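Local coordinates for protein mevalonate kinase, putative (Leishmania major, PDB 2HFS) that probably phosphorylates (R)-mevalonate with ATP to give (R)-5-phosphomevalonate, the first of three steps from mevalonate to isopentenyl diphosphate, at residues A[10-15]-A[123-128]; A[33-38]-A[167-172]. All coordinates share one frame; numbering follows the deposited sequence.

Contact 1. Residues A[10-15]-A[123-128]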
# COMPACT_ATOMS: atom_id res chain seq x y z
N SER A 10 18.33 -5.45 24.56
CA SER A 10 17.76 -4.36 25.36
C SER A 10 17.26 -3.20 24.47
O SER A 10 16.45 -2.37 24.90
CB SER A 10 18.75 -3.86 26.41
OG SER A 10 19.86 -3.23 25.83
N LYS A 11 17.75 -3.15 23.25
CA LYS A 11 17.42 -2.10 22.31
C LYS A 11 17.72 -2.66 20.92
O LYS A 11 18.73 -3.32 20.75
CB LYS A 11 18.30 -0.87 22.62
CG LYS A 11 18.11 0.35 21.73
CD LYS A 11 19.19 1.43 22.04
CE LYS A 11 18.87 2.74 21.30
NZ LYS A 11 19.71 3.93 21.72
N THR A 12 16.84 -2.40 19.94
CA THR A 12 17.16 -2.73 18.53
C THR A 12 18.25 -1.84 17.95
O THR A 12 18.36 -0.66 18.31
CB THR A 12 15.90 -2.70 17.63
OG1 THR A 12 15.29 -1.40 17.69
CG2 THR A 12 14.86 -3.66 18.15
N THR A 13 19.05 -2.42 17.04
CA THR A 13 20.16 -1.73 16.38
C THR A 13 20.09 -1.90 14.87
O THR A 13 20.91 -1.34 14.13
CB THR A 13 21.53 -2.29 16.84
OG1 THR A 13 21.60 -3.71 16.56
CG2 THR A 13 21.71 -2.18 18.36
N GLY A 14 19.12 -2.69 14.41
CA GLY A 14 18.96 -2.94 12.97
C GLY A 14 18.08 -1.88 12.34
O GLY A 14 17.73 -0.90 13.02
N LYS A 15 17.71 -2.09 11.08
CA LYS A 15 16.80 -1.19 10.38
C LYS A 15 15.49 -1.93 10.02
O LYS A 15 15.34 -2.50 8.93
CB LYS A 15 17.47 -0.57 9.15
CG LYS A 15 16.64 0.53 8.50
CD LYS A 15 17.51 1.48 7.67
CE LYS A 15 16.66 2.57 7.05
NZ LYS A 15 16.28 3.58 8.06
N SER A 123 6.70 -6.13 13.67
CA SER A 123 7.01 -7.55 13.66
C SER A 123 8.50 -7.80 13.50
O SER A 123 9.08 -8.64 14.18
CB SER A 123 6.23 -8.26 12.56
OG SER A 123 4.84 -8.20 12.86
N ARG A 124 9.12 -7.07 12.57
CA ARG A 124 10.56 -7.15 12.35
C ARG A 124 11.36 -6.72 13.58
O ARG A 124 12.29 -7.40 13.97
CB ARG A 124 10.96 -6.32 11.11
CG ARG A 124 10.53 -6.96 9.77
CD ARG A 124 11.27 -6.39 8.55
NE ARG A 124 10.80 -6.95 7.28
CZ ARG A 124 11.09 -8.17 6.84
NH1 ARG A 124 11.85 -9.01 7.56
NH2 ARG A 124 10.61 -8.57 5.67
N ALA A 125 10.99 -5.59 14.19
CA ALA A 125 11.68 -5.10 15.40
C ALA A 125 11.54 -6.06 16.57
O ALA A 125 12.50 -6.26 17.32
CB ALA A 125 11.19 -3.72 15.79
N LEU A 126 10.35 -6.64 16.75
CA LEU A 126 10.13 -7.65 17.77
C LEU A 126 11.02 -8.86 17.49
O LEU A 126 11.66 -9.40 18.42
CB LEU A 126 8.65 -8.07 17.83
CG LEU A 126 7.67 -7.01 18.37
CD1 LEU A 126 6.21 -7.44 18.11
CD2 LEU A 126 7.89 -6.78 19.88
N SER A 127 11.07 -9.28 16.22
CA SER A 127 11.94 -10.39 15.86
C SER A 127 13.37 -10.08 16.30
O SER A 127 14.04 -10.93 16.89
CB SER A 127 11.90 -10.67 14.36
OG SER A 127 12.73 -11.78 14.04
N GLU A 128 13.82 -8.85 16.03
CA GLU A 128 15.16 -8.48 16.48
C GLU A 128 15.29 -8.59 17.99
O GLU A 128 16.17 -9.29 18.49
CB GLU A 128 15.58 -7.08 16.04
CG GLU A 128 17.00 -6.78 16.49
CD GLU A 128 17.58 -5.48 15.99
OE1 GLU A 128 17.01 -4.85 15.09
OE2 GLU A 128 18.66 -5.09 16.51
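Glu128 reaches from its helix to the backbone of Thr13 and Gly14, and hydrogen bonds from two successive peptide N-H groups to its carboxylate carry most of the contact. The shorter joins Thr13 N to Glu128 OE2 at 2.7 Å and is almost straight, with 175° at the hydrogen; the donor comes from the syn side but stands 34° out of the carboxylate plane. Gly14 N, by contrast, is shared. It donates to Glu128 OE1 at 3.1 Å, using the syn lone pair of that oxygen, and more weakly to Glu128 OE2 at 3.2 Å. The helix side chain spans the gap because CG lies anti to the backbone N (chi1 -178°) and the chain runs extended beyond it. Lys9 adds a salt bridge to OE2 and a hydrogen bond to Thr13 OG1, and Asn16 ND2 binds OE1, so both oxygens have partners beyond the two peptides.

Van der Waals contact comes from Thr12. Its CB lies 3.5 Å from Glu128 OE1, while its CG2 rests 3.6 Å from Ala125 O, one turn back along the helix. Thr12 OG1 is engaged elsewhere, by Leu49 N of strand 36-52.

Close packing of backbone against carboxylate is evident at Gly14, whose CA is 3.5 Å from Glu128 OE1. Two consecutive main-chain N-H groups thus share one carboxylate, in bifurcated fashion at Gly14, tying the N-terminal segment that leads into strand 17-25 to helix 114-130 of the GHMP kinase N-terminal domain.

Contact 2. Residues A[33-38]-A[167-172]; sequences GAEAIV and LILYRR
Glu35 OE2 is gripped by two groups: a water that donates to it at 2.5 Å and Arg171 NH1, which forms a long salt bridge with Glu35 OE2 at 3.4 Å. The same water accepts from Arg171 NH1, closing a small triangle. Carboxylate and guanidinium planes are turned 58° apart, so the two groups do not meet as a flat, two-pronged pair. The other oxygen, Glu35 OE1, lies 3.6 Å from Leu169 CD1 and has its main partner in Arg234 of helix 216-239; positive groups on both oxygens would be expected to favour the charged carboxylate.

Beyond this pair the backbones form an antiparallel ribbon. Ala36 and Tyr170 are a hydrogen-bonded pair, with Ala36 N to Tyr170 O at 2.7 Å, and the bonds recur between Val38 and Ile168, where Val38 N to Ile168 O is nearly straight at 177°. Ile37 and Leu169 form the non-hydrogen-bonded pair in between. The directions of 36-38 and 167-172 differ by 143°, a departure from exact antiparallel that reflects a twist. This ribbon belongs to the mixed sheet of the GHMP kinase fold: strand 166-172 lies between strands 36-52 and 177-182, while Ile37 bonds on to strand 17-25.

On the face of Ala36, Val38 and Tyr170, the ring atom Tyr170 CD1 sits 3.6 Å from Ala36 CB and 3.7 Å from Val38 CG2, both approaching the ring obliquely. Tyr170 points to this face with CG anti to the backbone N, and Phe179 also meets its ring. On the other face Ile37 CG1 lies 4.4 Å from Leu169 CD1. Past the paired residues, a second water bridges Ala34 O and Arg172 N, accepting from Arg172 N at 2.6 Å.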
# COMPACT_ATOMS: atom_id res chain seq x y z
N GLY A 33 -11.51 -12.15 -9.59
CA GLY A 33 -10.62 -13.19 -10.06
C GLY A 33 -9.54 -12.73 -11.02
O GLY A 33 -8.79 -13.54 -11.54
N ALA A 34 -9.48 -11.42 -11.25
CA ALA A 34 -8.51 -10.86 -12.20
C ALA A 34 -7.15 -10.75 -11.51
O ALA A 34 -7.08 -10.69 -10.30
CB ALA A 34 -8.99 -9.50 -12.70
N GLU A 35 -6.09 -10.74 -12.29
CA GLU A 35 -4.75 -10.54 -11.73
C GLU A 35 -4.56 -9.05 -11.43
O GLU A 35 -5.09 -8.20 -12.15
CB GLU A 35 -3.67 -11.01 -12.70
CG GLU A 35 -3.80 -12.45 -13.21
CD GLU A 35 -2.61 -12.90 -14.04
OE1 GLU A 35 -1.75 -12.07 -14.41
OE2 GLU A 35 -2.51 -14.10 -14.32
N ALA A 36 -3.83 -8.75 -10.36
CA ALA A 36 -3.52 -7.37 -9.98
C ALA A 36 -2.00 -7.17 -9.85
O ALA A 36 -1.26 -8.11 -9.59
CB ALA A 36 -4.23 -6.99 -8.67
N ILE A 37 -1.54 -5.95 -10.09
CA ILE A 37 -0.15 -5.63 -9.92
C ILE A 37 -0.08 -4.59 -8.81
O ILE A 37 -0.65 -3.49 -8.91
CB ILE A 37 0.52 -5.14 -11.25
CG1 ILE A 37 0.38 -6.19 -12.37
CG2 ILE A 37 2.01 -4.77 -11.01
CD1 ILE A 37 0.88 -5.75 -13.79
N VAL A 38 0.60 -4.97 -7.73
CA VAL A 38 0.81 -4.11 -6.58
C VAL A 38 2.29 -3.79 -6.45
O VAL A 38 3.17 -4.62 -6.73
CB VAL A 38 0.28 -4.76 -5.28
CG1 VAL A 38 0.48 -3.82 -4.10
CG2 VAL A 38 -1.20 -5.12 -5.42
N LEU A 167 7.58 -5.21 -7.17
CA LEU A 167 6.33 -5.47 -7.85
C LEU A 167 5.86 -6.87 -7.52
O LEU A 167 6.67 -7.79 -7.37
CB LEU A 167 6.47 -5.31 -9.36
CG LEU A 167 6.83 -3.94 -9.91
CD1 LEU A 167 6.81 -3.99 -11.43
CD2 LEU A 167 5.92 -2.82 -9.40
N ILE A 168 4.54 -7.01 -7.41
CA ILE A 168 3.92 -8.22 -6.90
C ILE A 168 2.65 -8.51 -7.67
O ILE A 168 1.77 -7.66 -7.78
CB ILE A 168 3.63 -8.08 -5.39
CG1 ILE A 168 4.95 -7.96 -4.62
CG2 ILE A 168 2.75 -9.25 -4.86
CD1 ILE A 168 4.81 -7.80 -3.13
N LEU A 169 2.57 -9.73 -8.20
CA LEU A 169 1.36 -10.22 -8.85
C LEU A 169 0.43 -10.79 -7.79
O LEU A 169 0.80 -11.67 -7.01
CB LEU A 169 1.72 -11.29 -9.89
CG LEU A 169 0.69 -11.68 -10.95
CD1 LEU A 169 0.42 -10.52 -11.92
CD2 LEU A 169 1.18 -12.92 -11.70
N TYR A 170 -0.80 -10.27 -7.78
CA TYR A 170 -1.79 -10.53 -6.73
C TYR A 170 -3.07 -11.03 -7.37
O TYR A 170 -3.66 -10.36 -8.22
CB TYR A 170 -1.99 -9.24 -5.92
CG TYR A 170 -3.31 -8.99 -5.18
CD1 TYR A 170 -3.85 -7.71 -5.15
CD2 TYR A 170 -3.97 -10.00 -4.46
CE1 TYR A 170 -5.02 -7.42 -4.47
CE2 TYR A 170 -5.16 -9.72 -3.76
CZ TYR A 170 -5.67 -8.43 -3.77
OH TYR A 170 -6.84 -8.11 -3.11
N ARG A 171 -3.48 -12.24 -6.98
CA ARG A 171 -4.73 -12.80 -7.48
C ARG A 171 -5.41 -13.73 -6.48
O ARG A 171 -4.74 -14.38 -5.68
CB ARG A 171 -4.53 -13.51 -8.83
CG ARG A 171 -3.60 -14.70 -8.81
CD ARG A 171 -3.54 -15.43 -10.14
NE ARG A 171 -4.77 -16.17 -10.42
CZ ARG A 171 -5.13 -16.63 -11.61
NH1 ARG A 171 -4.36 -16.43 -12.68
NH2 ARG A 171 -6.28 -17.28 -11.75
N ARG A 172 -6.73 -13.77 -6.54
CA ARG A 172 -7.51 -14.75 -5.79
C ARG A 172 -7.50 -16.11 -6.52
O ARG A 172 -8.30 -16.35 -7.43
CB ARG A 172 -8.93 -14.25 -5.56
CG ARG A 172 -9.14 -13.62 -4.19
CD ARG A 172 -9.01 -12.12 -4.14
NE ARG A 172 -9.83 -11.56 -3.06
CZ ARG A 172 -9.87 -10.27 -2.73
NH1 ARG A 172 -9.14 -9.38 -3.39
NH2 ARG A 172 -10.65 -9.87 -1.74
O HOH W 1 -8.05 -12.22 -8.22
O HOH W 2 -1.39 -15.71 -12.75

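Overall arrangement
From the N terminus the chain first passes through 10-15, then strand 17-25, and reaches 33-38 at the start of strand 36-52. It continues through helix 70-88 and strand 97-103 into helix 114-130, where 123-128 closes contact 1 across 107 intervening residues. Helices 136-146 and 157-164 lead to 167-172, which closes contact 2 across 128 residues. The segments alternate, so the two closures cross rather than nest. Contact 1 joins the N-terminal segment to a helix; contact 2 joins two strands of the mixed sheet. Their centres are 31 Å apart and their nearest atoms about 11 Å, without touching, yet strand 36-52 contributes to contact 2 and, through Leu49, flanks contact 1.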